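Succinate-semialdehyde dehydrogenase (Synechococcus sp., PDB 4ITA) probably catalyses the NADP-dependent oxidation of succinic semialdehyde to succinate, working from a cofactor held by a Rossmann-type fold. Local coordinates at residues D235-F240 / A278-K283; Q321-G326 / T346-I351; E360-F363 / A367-F370. All blocks are in the same frame, centred on the assembly; numbering follows the deposited sequence.

Interaction 1 of 3, residues D235-F240 / A278-K283; sequences DPFVVF and AEFLEK
Phe237 and Val239, two residues apart on strand 235-239, both turn toward Phe280 of helix 274-289 and meet it in a purely apolar contact. At the start of the segment, Asp235 accepts a bond from the backbone N of Gly390 through OD1, tying the strand to its neighbour 390-394. Pro236 sends its ring to Ala382 of helix 375-383. Phe237 follows, and its ring comes obliquely to that of Phe280, with CE1 of Phe237 4.3 Å from CZ of Phe280. The same ring also meets those of Trp394 and Phe270, so a large flat side chain suits a place where aromatics gather. Val238, with the alternation of a strand, packs on Ala378 of helix 375-383.

Val239 makes the closest approach. Its CG2 sits over one face of the Phe280 ring as a CH-pi contact, 28° off the normal through the ring centroid, and comes within 3.7 Å of CE1 of Phe280. Its CG1 stands 4.0 Å from CD1 of Phe280, and the two side chains cross at about a right angle. Phe280 holds CG anti to its backbone N (chi1 -176°), which extends the ring from the helix toward the sheet, while the branched valine, a good strand former, offers it two methyls. Phe240 then leaves the strand, its ring packing edge-to-face with His273 and Phe404. One turn beyond Phe280, Lys283 forms a salt bridge with Glu279 in its own helix and a second with Asp246.

Strand 235-239 runs parallel between 267-273 and 390-394, and helix 245-257 links it to 267-273 as a beta-alpha-beta crossover. That helix, through Leu245 and Val249, packs beside Val239 and Phe280, whereas helix 375-383 takes the other side of the strand.

Interaction 2 of 3, residues Q321-G326 / T346-I351; sequences QAVAAG and TILTEI
Val323 and Leu348 form the apolar part of a small helix-on-sheet contact, and Gly326 and Glu350 meet through water at its outer end, where the last turn of helix 309-325 lies against strand 346-349. The chain passes from the helix into strand 328-331, which pairs antiparallel with 346-349, and Ile329 of that intervening strand touches both Val323 and Leu348.

The side-chain packing is light: CG2 of Val323 stands 4.5 Å from CD2 of Leu348. Ala322, with only a methyl, turns toward the strand and lets the helix settle near it, while the buried Leu348 supplies the bulk from the sheet. Ile351, just past the strand and partly covered by the helix end, packs mainly on Ile357, Leu358 and Met368.

The helix ends in a Schellman motif. Gly326 takes a positive phi of 131°, a conformation that glycine tolerates because a side chain here would press on the preceding carbonyl oxygen. Its N reaches back to Val323 O at 3.0 Å and, more weakly, to Ala322 O. The turn carries Gly326 O to within 3.8 Å of Glu350 O. Glu350 is itself in the left-handed helical region (phi 53°) as the chain leaves the strand, and its carboxylate forms a salt bridge with Lys328 through OE1.

Two carbonyl oxygens can only accept, so they cannot bond each other. A single water resolves this by donating to both, at 3.2 Å from Gly326 O and 2.8 Å from Glu350 O. The contact thus combines loose apolar packing on its buried side with solvent-mediated bridging of backbone acceptors at its surface.

Interaction 3 of 3, residues E360-F363 / A367-F370; sequences EELF and AMVF. With NDP (NADPH dihydro-nicotinamide-adenine-dinucleotide phosphate), chain C; EDO (1,2-ethanediol), chain I; EDO (1,2-ethanediol), chain O.
The loop segment 360-363 passes the start of strand segment 367-370 without pairing with it, the backbones coming nearest at the CA atoms of Leu362 and Ala367, 8.0 Å apart. Side chains fill that separation. CD1 of Leu362 lies 3.8 Å from CG of Met368 and touches the sulfur and CE as well, the two chains crossing at about a right angle. Met368 makes this wrap possible by bending at its last torsion (chi3 -90°), which swings CE round toward Leu362 and brings it 4.1 Å from Glu360 O. A flexible thioether and a branched leucine suit this buried seam. Leu362 also rests on Ile315 and Gln318 of helix 309-325, and Glu360 turns its carboxylate to Lys356 and Gln318.

Glu361 points away from the strand and serves the cofactor. With CG anti to the backbone N (chi1 179°) and the chain extended beyond it, the carboxylate reaches the nicotinamide ribose of NADPH and takes one hydroxyl on each oxygen: OE1 accepts from O3D of NADPH at 2.6 Å and OE2 from O2D of NADPH at 2.8 Å. OE1 also receives O1 of one ethanediol, while Lys268, by a salt bridge, and the backbone N of Gly233 also hold OE2, so the carboxylate's rotation is well fixed. The ring of Phe363 lays one face against C3D of that ribose and C1 of the same ethanediol. Its backbone N donates to O2 of a second ethanediol at 2.8 Å, nearly straight at 170°. Both diols are probably crystallisation additives.

A glutamate clasping the two ribose hydroxyls, with a phenylalanine two residues on packed against the sugar, is the nicotinamide-ribose site familiar from aldehyde dehydrogenases.

How the interactions relate
All three contacts are built on one seven-stranded mixed sheet. Interactions 2 and 3 lie closest, centres about 10 Å apart, because their strands are parallel neighbours: Thr346 O and Ala367 N, 2.8 Å apart, probably form a hydrogen bond, and CD1 of Ile351 packs 3.6 Å from CG of Met368. Interaction 1 is about 13 Å from interaction 3 and 17 Å from interaction 2, centre to centre. Leu281 of its helix joins it to both, with CD1 4.0 Å from CG2 of Val369 and CD2 4.1 Å from CG2 of Thr349. Of the three, interaction 3 contains the residues that hold NADPH; the other two pack helices onto the same sheet.

Interaction 1 of 3, residues D235-F240 / A278-K283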
loop_
_atom_site.group_PDB
_atom_site.type_symbol
_atom_site.label_atom_id
_atom_site.label_comp_id
_atom_site.label_asym_id
_atom_site.label_seq_id
_atom_site.Cartn_x
_atom_site.Cartn_y
_atom_site.Cartn_z
ATOM N N ASP A 235 -18.439 -13.306 -4.859
ATOM C CA ASP A 235 -19.333 -12.176 -4.683
ATOM C C ASP A 235 -20.778 -12.622 -4.515
ATOM O O ASP A 235 -21.254 -13.483 -5.254
ATOM C CB ASP A 235 -19.251 -11.235 -5.882
ATOM C CG ASP A 235 -17.913 -10.519 -6.007
ATOM O OD1 ASP A 235 -16.957 -10.796 -5.244
ATOM O OD2 ASP A 235 -17.838 -9.651 -6.901
ATOM N N PRO A 236 -21.495 -12.009 -3.566
ATOM C CA PRO A 236 -22.924 -12.284 -3.414
ATOM C C PRO A 236 -23.754 -11.504 -4.435
ATOM O O PRO A 236 -23.365 -10.427 -4.898
ATOM C CB PRO A 236 -23.211 -11.780 -2.002
ATOM C CG PRO A 236 -22.256 -10.644 -1.833
ATOM C CD PRO A 236 -21.005 -11.068 -2.541
ATOM N N PHE A 237 -24.889 -12.093 -4.801
ATOM C CA PHE A 237 -25.877 -11.462 -5.660
ATOM C C PHE A 237 -27.183 -11.635 -4.889
ATOM O O PHE A 237 -27.769 -12.726 -4.862
ATOM C CB PHE A 237 -25.906 -12.183 -7.014
ATOM C CG PHE A 237 -26.682 -11.466 -8.099
ATOM C CD1 PHE A 237 -28.045 -11.682 -8.258
ATOM C CD2 PHE A 237 -26.036 -10.625 -8.994
ATOM C CE1 PHE A 237 -28.744 -11.051 -9.277
ATOM C CE2 PHE A 237 -26.733 -9.982 -10.007
ATOM C CZ PHE A 237 -28.093 -10.200 -10.148
ATOM N N VAL A 238 -27.592 -10.573 -4.206
ATOM C CA VAL A 238 -28.693 -10.627 -3.256
ATOM C C VAL A 238 -29.951 -10.090 -3.907
ATOM O O VAL A 238 -29.939 -9.001 -4.475
ATOM C CB VAL A 238 -28.368 -9.798 -1.996
ATOM C CG1 VAL A 238 -29.461 -9.986 -0.965
ATOM C CG2 VAL A 238 -27.015 -10.207 -1.397
ATOM N N VAL A 239 -31.035 -10.861 -3.843
ATOM C CA VAL A 239 -32.282 -10.460 -4.481
ATOM C C VAL A 239 -33.414 -10.398 -3.469
ATOM O O VAL A 239 -33.766 -11.407 -2.861
ATOM C CB VAL A 239 -32.661 -11.407 -5.637
ATOM C CG1 VAL A 239 -33.906 -10.896 -6.358
ATOM C CG2 VAL A 239 -31.501 -11.535 -6.618
ATOM N N PHE A 240 -33.976 -9.208 -3.291
ATOM C CA PHE A 240 -35.002 -8.987 -2.273
ATOM C C PHE A 240 -36.394 -8.752 -2.886
ATOM O O PHE A 240 -36.516 -8.591 -4.102
ATOM C CB PHE A 240 -34.538 -7.892 -1.292
ATOM C CG PHE A 240 -34.007 -8.450 -0.004
ATOM C CD1 PHE A 240 -33.140 -9.537 -0.021
ATOM C CD2 PHE A 240 -34.383 -7.919 1.218
ATOM C CE1 PHE A 240 -32.656 -10.075 1.151
ATOM C CE2 PHE A 240 -33.899 -8.460 2.401
ATOM C CZ PHE A 240 -33.038 -9.540 2.369
ATOM N N ALA A 278 -38.559 -18.893 -4.982
ATOM C CA ALA A 278 -39.069 -19.910 -5.900
ATOM C C ALA A 278 -39.121 -19.385 -7.330
ATOM O O ALA A 278 -38.640 -20.044 -8.254
ATOM C CB ALA A 278 -40.442 -20.401 -5.454
ATOM N N GLU A 279 -39.690 -18.197 -7.509
ATOM C CA GLU A 279 -39.808 -17.597 -8.833
ATOM C C GLU A 279 -38.438 -17.272 -9.427
ATOM O O GLU A 279 -38.158 -17.593 -10.585
ATOM C CB GLU A 279 -40.671 -16.333 -8.794
ATOM C CG GLU A 279 -40.792 -15.651 -10.146
ATOM C CD GLU A 279 -41.643 -14.398 -10.114
ATOM O OE1 GLU A 279 -42.292 -14.146 -9.078
ATOM O OE2 GLU A 279 -41.652 -13.665 -11.127
ATOM N N PHE A 280 -37.580 -16.636 -8.635
ATOM C CA PHE A 280 -36.255 -16.288 -9.126
ATOM C C PHE A 280 -35.460 -17.541 -9.511
ATOM O O PHE A 280 -34.842 -17.578 -10.578
ATOM C CB PHE A 280 -35.478 -15.446 -8.103
ATOM C CG PHE A 280 -34.129 -14.978 -8.610
ATOM C CD1 PHE A 280 -33.976 -13.716 -9.166
ATOM C CD2 PHE A 280 -33.022 -15.816 -8.549
ATOM C CE1 PHE A 280 -32.737 -13.301 -9.647
ATOM C CE2 PHE A 280 -31.786 -15.406 -9.023
ATOM C CZ PHE A 280 -31.649 -14.147 -9.575
ATOM N N LEU A 281 -35.466 -18.555 -8.655
ATOM C CA LEU A 281 -34.670 -19.748 -8.921
ATOM C C LEU A 281 -35.153 -20.489 -10.166
ATOM O O LEU A 281 -34.336 -20.985 -10.946
ATOM C CB LEU A 281 -34.651 -20.682 -7.712
ATOM C CG LEU A 281 -33.787 -21.938 -7.868
ATOM C CD1 LEU A 281 -32.358 -21.581 -8.282
ATOM C CD2 LEU A 281 -33.792 -22.748 -6.581
ATOM N N GLU A 282 -36.468 -20.577 -10.353
ATOM C CA GLU A 282 -36.988 -21.227 -11.556
ATOM C C GLU A 282 -36.515 -20.480 -12.795
ATOM O O GLU A 282 -36.067 -21.085 -13.770
ATOM C CB GLU A 282 -38.523 -21.306 -11.542
ATOM C CG GLU A 282 -39.107 -21.715 -12.907
ATOM C CD GLU A 282 -40.600 -22.016 -12.886
ATOM O OE1 GLU A 282 -40.984 -23.060 -12.328
ATOM O OE2 GLU A 282 -41.387 -21.223 -13.454
ATOM N N LYS A 283 -36.620 -19.157 -12.754
ATOM C CA LYS A 283 -36.212 -18.326 -13.879
ATOM C C LYS A 283 -34.703 -18.387 -14.131
ATOM O O LYS A 283 -34.265 -18.355 -15.285
ATOM C CB LYS A 283 -36.714 -16.889 -13.701
ATOM C CG LYS A 283 -38.228 -16.792 -13.875
ATOM C CD LYS A 283 -38.772 -15.392 -13.646
ATOM C CE LYS A 283 -40.227 -15.317 -14.096
ATOM N NZ LYS A 283 -40.863 -14.024 -13.732
#

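Interaction 2 of 3, residues Q321-G326 / T346-I351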
loop_
_atom_site.group_PDB
_atom_site.type_symbol
_atom_site.label_atom_id
_atom_site.label_comp_id
_atom_site.label_asym_id
_atom_site.label_seq_id
_atom_site.Cartn_x
_atom_site.Cartn_y
_atom_site.Cartn_z
ATOM N N GLN A 321 -17.467 -33.073 -4.719
ATOM C CA GLN A 321 -17.392 -33.178 -3.261
ATOM C C GLN A 321 -18.582 -32.509 -2.568
ATOM O O GLN A 321 -19.076 -33.008 -1.553
ATOM C CB GLN A 321 -16.038 -32.685 -2.725
ATOM C CG GLN A 321 -14.884 -33.608 -3.144
ATOM C CD GLN A 321 -13.557 -33.286 -2.472
ATOM O OE1 GLN A 321 -12.789 -32.458 -2.956
ATOM N NE2 GLN A 321 -13.273 -33.965 -1.365
ATOM N N ALA A 322 -19.071 -31.404 -3.124
ATOM C CA ALA A 322 -20.246 -30.735 -2.561
ATOM C C ALA A 322 -21.471 -31.627 -2.667
ATOM O O ALA A 322 -22.253 -31.744 -1.718
ATOM C CB ALA A 322 -20.498 -29.405 -3.258
ATOM N N VAL A 323 -21.635 -32.252 -3.827
ATOM C CA VAL A 323 -22.753 -33.160 -4.052
ATOM C C VAL A 323 -22.664 -34.391 -3.147
ATOM O O VAL A 323 -23.671 -34.827 -2.580
ATOM C CB VAL A 323 -22.855 -33.551 -5.532
ATOM C CG1 VAL A 323 -23.902 -34.643 -5.736
ATOM C CG2 VAL A 323 -23.209 -32.335 -6.363
ATOM N N ALA A 324 -21.462 -34.930 -2.988
ATOM C CA ALA A 324 -21.255 -36.077 -2.101
ATOM C C ALA A 324 -21.616 -35.729 -0.654
ATOM O O ALA A 324 -22.070 -36.585 0.111
ATOM C CB ALA A 324 -19.815 -36.581 -2.201
ATOM N N ALA A 325 -21.424 -34.465 -0.288
ATOM C CA ALA A 325 -21.761 -33.978 1.044
ATOM C C ALA A 325 -23.262 -33.765 1.245
ATOM O O ALA A 325 -23.731 -33.669 2.381
ATOM C CB ALA A 325 -21.007 -32.694 1.344
ATOM N N GLY A 326 -24.010 -33.664 0.148
ATOM C CA GLY A 326 -25.451 -33.511 0.231
ATOM C C GLY A 326 -26.052 -32.400 -0.615
ATOM O O GLY A 326 -27.268 -32.273 -0.685
ATOM N N THR A 346 -24.113 -24.532 -14.294
ATOM C CA THR A 346 -24.492 -25.424 -13.213
ATOM C C THR A 346 -25.098 -24.618 -12.076
ATOM O O THR A 346 -24.658 -23.505 -11.793
ATOM C CB THR A 346 -23.257 -26.198 -12.700
ATOM O OG1 THR A 346 -22.741 -27.027 -13.745
ATOM C CG2 THR A 346 -23.589 -27.073 -11.490
ATOM N N ILE A 347 -26.116 -25.182 -11.428
ATOM C CA ILE A 347 -26.711 -24.558 -10.256
ATOM C C ILE A 347 -26.760 -25.570 -9.126
ATOM O O ILE A 347 -27.278 -26.679 -9.310
ATOM C CB ILE A 347 -28.133 -24.030 -10.543
ATOM C CG1 ILE A 347 -28.106 -22.972 -11.656
ATOM C CG2 ILE A 347 -28.773 -23.484 -9.263
ATOM C CD1 ILE A 347 -29.485 -22.585 -12.175
ATOM N N LEU A 348 -26.193 -25.192 -7.981
ATOM C CA LEU A 348 -26.204 -26.012 -6.770
ATOM C C LEU A 348 -27.085 -25.368 -5.713
ATOM O O LEU A 348 -27.026 -24.151 -5.483
ATOM C CB LEU A 348 -24.788 -26.177 -6.209
ATOM C CG LEU A 348 -23.709 -26.757 -7.129
ATOM C CD1 LEU A 348 -22.356 -26.763 -6.430
ATOM C CD2 LEU A 348 -24.081 -28.149 -7.615
ATOM N N THR A 349 -27.904 -26.194 -5.069
ATOM C CA THR A 349 -28.799 -25.743 -4.015
ATOM C C THR A 349 -28.645 -26.644 -2.797
ATOM O O THR A 349 -28.003 -27.700 -2.869
ATOM C CB THR A 349 -30.264 -25.806 -4.474
ATOM O OG1 THR A 349 -30.631 -27.174 -4.698
ATOM C CG2 THR A 349 -30.471 -25.011 -5.765
ATOM N N GLU A 350 -29.229 -26.217 -1.683
ATOM C CA GLU A 350 -29.275 -27.025 -0.461
ATOM C C GLU A 350 -27.889 -27.499 -0.040
ATOM O O GLU A 350 -27.701 -28.648 0.361
ATOM C CB GLU A 350 -30.202 -28.234 -0.640
ATOM C CG GLU A 350 -31.616 -27.887 -1.054
ATOM C CD GLU A 350 -32.460 -29.123 -1.317
ATOM O OE1 GLU A 350 -32.139 -30.191 -0.754
ATOM O OE2 GLU A 350 -33.435 -29.021 -2.090
ATOM N N ILE A 351 -26.911 -26.609 -0.138
ATOM C CA ILE A 351 -25.552 -26.956 0.237
ATOM C C ILE A 351 -25.462 -27.058 1.757
ATOM O O ILE A 351 -25.834 -26.124 2.460
ATOM C CB ILE A 351 -24.546 -25.922 -0.302
ATOM C CG1 ILE A 351 -24.684 -25.810 -1.826
ATOM C CG2 ILE A 351 -23.123 -26.301 0.099
ATOM C CD1 ILE A 351 -24.096 -24.544 -2.404
HETATM O O HOH W 1 -28.724 -30.818 1.807
#

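Interaction 3 of 3, residues E360-F363 / A367-F370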
loop_
_atom_site.group_PDB
_atom_site.type_symbol
_atom_site.label_atom_id
_atom_site.label_comp_id
_atom_site.label_asym_id
_atom_site.label_seq_id
_atom_site.Cartn_x
_atom_site.Cartn_y
_atom_site.Cartn_z
ATOM N N GLU A 360 -15.102 -21.303 -0.852
ATOM C CA GLU A 360 -14.189 -21.332 -1.995
ATOM C C GLU A 360 -14.695 -20.526 -3.171
ATOM O O GLU A 360 -15.897 -20.263 -3.295
ATOM C CB GLU A 360 -13.936 -22.769 -2.453
ATOM C CG GLU A 360 -13.295 -23.638 -1.391
ATOM C CD GLU A 360 -12.884 -24.993 -1.919
ATOM O OE1 GLU A 360 -13.518 -25.486 -2.874
ATOM O OE2 GLU A 360 -11.912 -25.563 -1.380
ATOM N N GLU A 361 -13.768 -20.137 -4.041
ATOM C CA GLU A 361 -14.122 -19.469 -5.283
ATOM C C GLU A 361 -14.433 -20.491 -6.359
ATOM O O GLU A 361 -13.640 -21.407 -6.603
ATOM C CB GLU A 361 -12.990 -18.556 -5.760
ATOM C CG GLU A 361 -13.313 -17.865 -7.082
ATOM C CD GLU A 361 -12.273 -16.847 -7.507
ATOM O OE1 GLU A 361 -11.067 -17.129 -7.353
ATOM O OE2 GLU A 361 -12.666 -15.771 -8.012
ATOM N N LEU A 362 -15.592 -20.340 -6.990
ATOM C CA LEU A 362 -15.976 -21.202 -8.100
ATOM C C LEU A 362 -15.714 -20.466 -9.409
ATOM O O LEU A 362 -16.488 -19.603 -9.823
ATOM C CB LEU A 362 -17.441 -21.628 -7.975
ATOM C CG LEU A 362 -17.820 -22.412 -6.715
ATOM C CD1 LEU A 362 -19.248 -22.925 -6.830
ATOM C CD2 LEU A 362 -16.842 -23.554 -6.446
ATOM N N PHE A 363 -14.599 -20.813 -10.042
ATOM C CA PHE A 363 -14.083 -20.072 -11.188
ATOM C C PHE A 363 -14.518 -20.788 -12.460
ATOM O O PHE A 363 -13.703 -21.322 -13.204
ATOM C CB PHE A 363 -12.556 -19.985 -11.088
ATOM C CG PHE A 363 -11.972 -18.727 -11.669
ATOM C CD1 PHE A 363 -12.368 -17.482 -11.209
ATOM C CD2 PHE A 363 -11.005 -18.794 -12.658
ATOM C CE1 PHE A 363 -11.818 -16.327 -11.739
ATOM C CE2 PHE A 363 -10.446 -17.643 -13.189
ATOM C CZ PHE A 363 -10.853 -16.413 -12.727
ATOM N N ALA A 367 -23.299 -21.675 -10.132
ATOM C CA ALA A 367 -23.934 -20.808 -9.142
ATOM C C ALA A 367 -24.293 -21.586 -7.893
ATOM O O ALA A 367 -24.882 -22.659 -7.993
ATOM C CB ALA A 367 -25.181 -20.191 -9.726
ATOM N N MET A 368 -23.939 -21.055 -6.723
ATOM C CA MET A 368 -24.465 -21.558 -5.451
ATOM C C MET A 368 -25.681 -20.716 -5.079
ATOM O O MET A 368 -25.637 -19.490 -5.187
ATOM C CB MET A 368 -23.407 -21.485 -4.336
ATOM C CG MET A 368 -22.191 -22.397 -4.517
ATOM S SD MET A 368 -21.005 -22.436 -3.108
ATOM C CE MET A 368 -19.876 -21.102 -3.575
ATOM N N VAL A 369 -26.771 -21.354 -4.654
ATOM C CA VAL A 369 -27.998 -20.623 -4.336
ATOM C C VAL A 369 -28.397 -20.857 -2.886
ATOM O O VAL A 369 -28.310 -21.978 -2.381
ATOM C CB VAL A 369 -29.154 -21.028 -5.279
ATOM C CG1 VAL A 369 -30.414 -20.219 -4.977
ATOM C CG2 VAL A 369 -28.738 -20.829 -6.730
ATOM N N PHE A 370 -28.819 -19.781 -2.228
ATOM C CA PHE A 370 -29.222 -19.799 -0.828
ATOM C C PHE A 370 -30.530 -19.049 -0.661
ATOM O O PHE A 370 -30.832 -18.142 -1.432
ATOM C CB PHE A 370 -28.164 -19.093 0.019
ATOM C CG PHE A 370 -26.783 -19.620 -0.189
ATOM C CD1 PHE A 370 -26.293 -20.640 0.609
ATOM C CD2 PHE A 370 -25.976 -19.112 -1.202
ATOM C CE1 PHE A 370 -25.018 -21.137 0.411
ATOM C CE2 PHE A 370 -24.704 -19.610 -1.413
ATOM C CZ PHE A 370 -24.222 -20.623 -0.608
HETATM P PA NDP C . -2.879 -17.847 -10.602
HETATM O O1A NDP C . -2.672 -17.104 -9.314
HETATM O O2A NDP C . -2.591 -19.321 -10.670
HETATM O O5B NDP C . -1.998 -17.143 -11.737
HETATM C C5B NDP C . -2.005 -15.724 -11.936
HETATM C C4B NDP C . -0.611 -15.223 -12.304
HETATM O O4B NDP C . 0.264 -15.436 -11.193
HETATM C C3B NDP C . 0.023 -15.981 -13.464
HETATM O O3B NDP C . 0.893 -15.091 -14.174
HETATM C C2B NDP C . 0.852 -17.039 -12.761
HETATM O O2B NDP C . 1.942 -17.517 -13.536
HETATM C C1B NDP C . 1.380 -16.223 -11.614
HETATM N N9A NDP C . 1.798 -16.995 -10.434
HETATM C C8A NDP C . 1.228 -18.098 -9.908
HETATM N N7A NDP C . 1.896 -18.481 -8.794
HETATM C C5A NDP C . 2.887 -17.599 -8.594
HETATM C C6A NDP C . 3.967 -17.399 -7.615
HETATM N N6A NDP C . 4.108 -18.256 -6.584
HETATM N N1A NDP C . 4.784 -16.344 -7.794
HETATM C C2A NDP C . 4.647 -15.483 -8.812
HETATM N N3A NDP C . 3.693 -15.603 -9.746
HETATM C C4A NDP C . 2.812 -16.621 -9.676
HETATM O O3 NDP C . -4.413 -17.487 -11.005
HETATM P PN NDP C . -5.588 -18.303 -11.774
HETATM O O1N NDP C . -5.633 -19.753 -11.347
HETATM O O2N NDP C . -5.506 -17.935 -13.229
HETATM O O5D NDP C . -6.892 -17.588 -11.156
HETATM C C5D NDP C . -7.162 -16.220 -11.429
HETATM C C4D NDP C . -7.469 -15.491 -10.133
HETATM O O4D NDP C . -7.342 -14.075 -10.331
HETATM C C3D NDP C . -8.885 -15.719 -9.645
HETATM O O3D NDP C . -8.892 -15.921 -8.227
HETATM C C2D NDP C . -9.561 -14.426 -10.057
HETATM O O2D NDP C . -10.735 -14.200 -9.277
HETATM C C1D NDP C . -8.476 -13.407 -9.772
HETATM N N1N NDP C . -8.768 -12.150 -10.474
HETATM C C2N NDP C . -8.676 -10.975 -9.828
HETATM C C3N NDP C . -9.374 -9.865 -10.301
HETATM C C7N NDP C . -9.271 -8.529 -9.626
HETATM O O7N NDP C . -9.103 -7.534 -10.327
HETATM N N7N NDP C . -9.371 -8.448 -8.302
HETATM C C4N NDP C . -10.273 -9.970 -11.510
HETATM C C5N NDP C . -9.867 -11.108 -12.325
HETATM C C6N NDP C . -9.132 -12.153 -11.773
HETATM P P2B NDP C . 1.879 -18.930 -14.299
HETATM O O1X NDP C . 3.234 -18.999 -14.941
HETATM O O2X NDP C . 1.672 -19.987 -13.240
HETATM O O3X NDP C . 0.766 -18.873 -15.302
HETATM C C1 EDO I . -10.876 -23.397 -9.017
HETATM O O1 EDO I . -11.145 -22.198 -8.265
HETATM C C2 EDO I . -12.005 -23.637 -10.018
HETATM O O2 EDO I . -13.236 -23.234 -9.420
HETATM C C1 EDO O . -9.218 -19.157 -9.371
HETATM O O1 EDO O . -9.886 -19.417 -8.126
HETATM C C2 EDO O . -8.632 -20.430 -9.966
HETATM O O2 EDO O . -7.331 -20.649 -9.405
#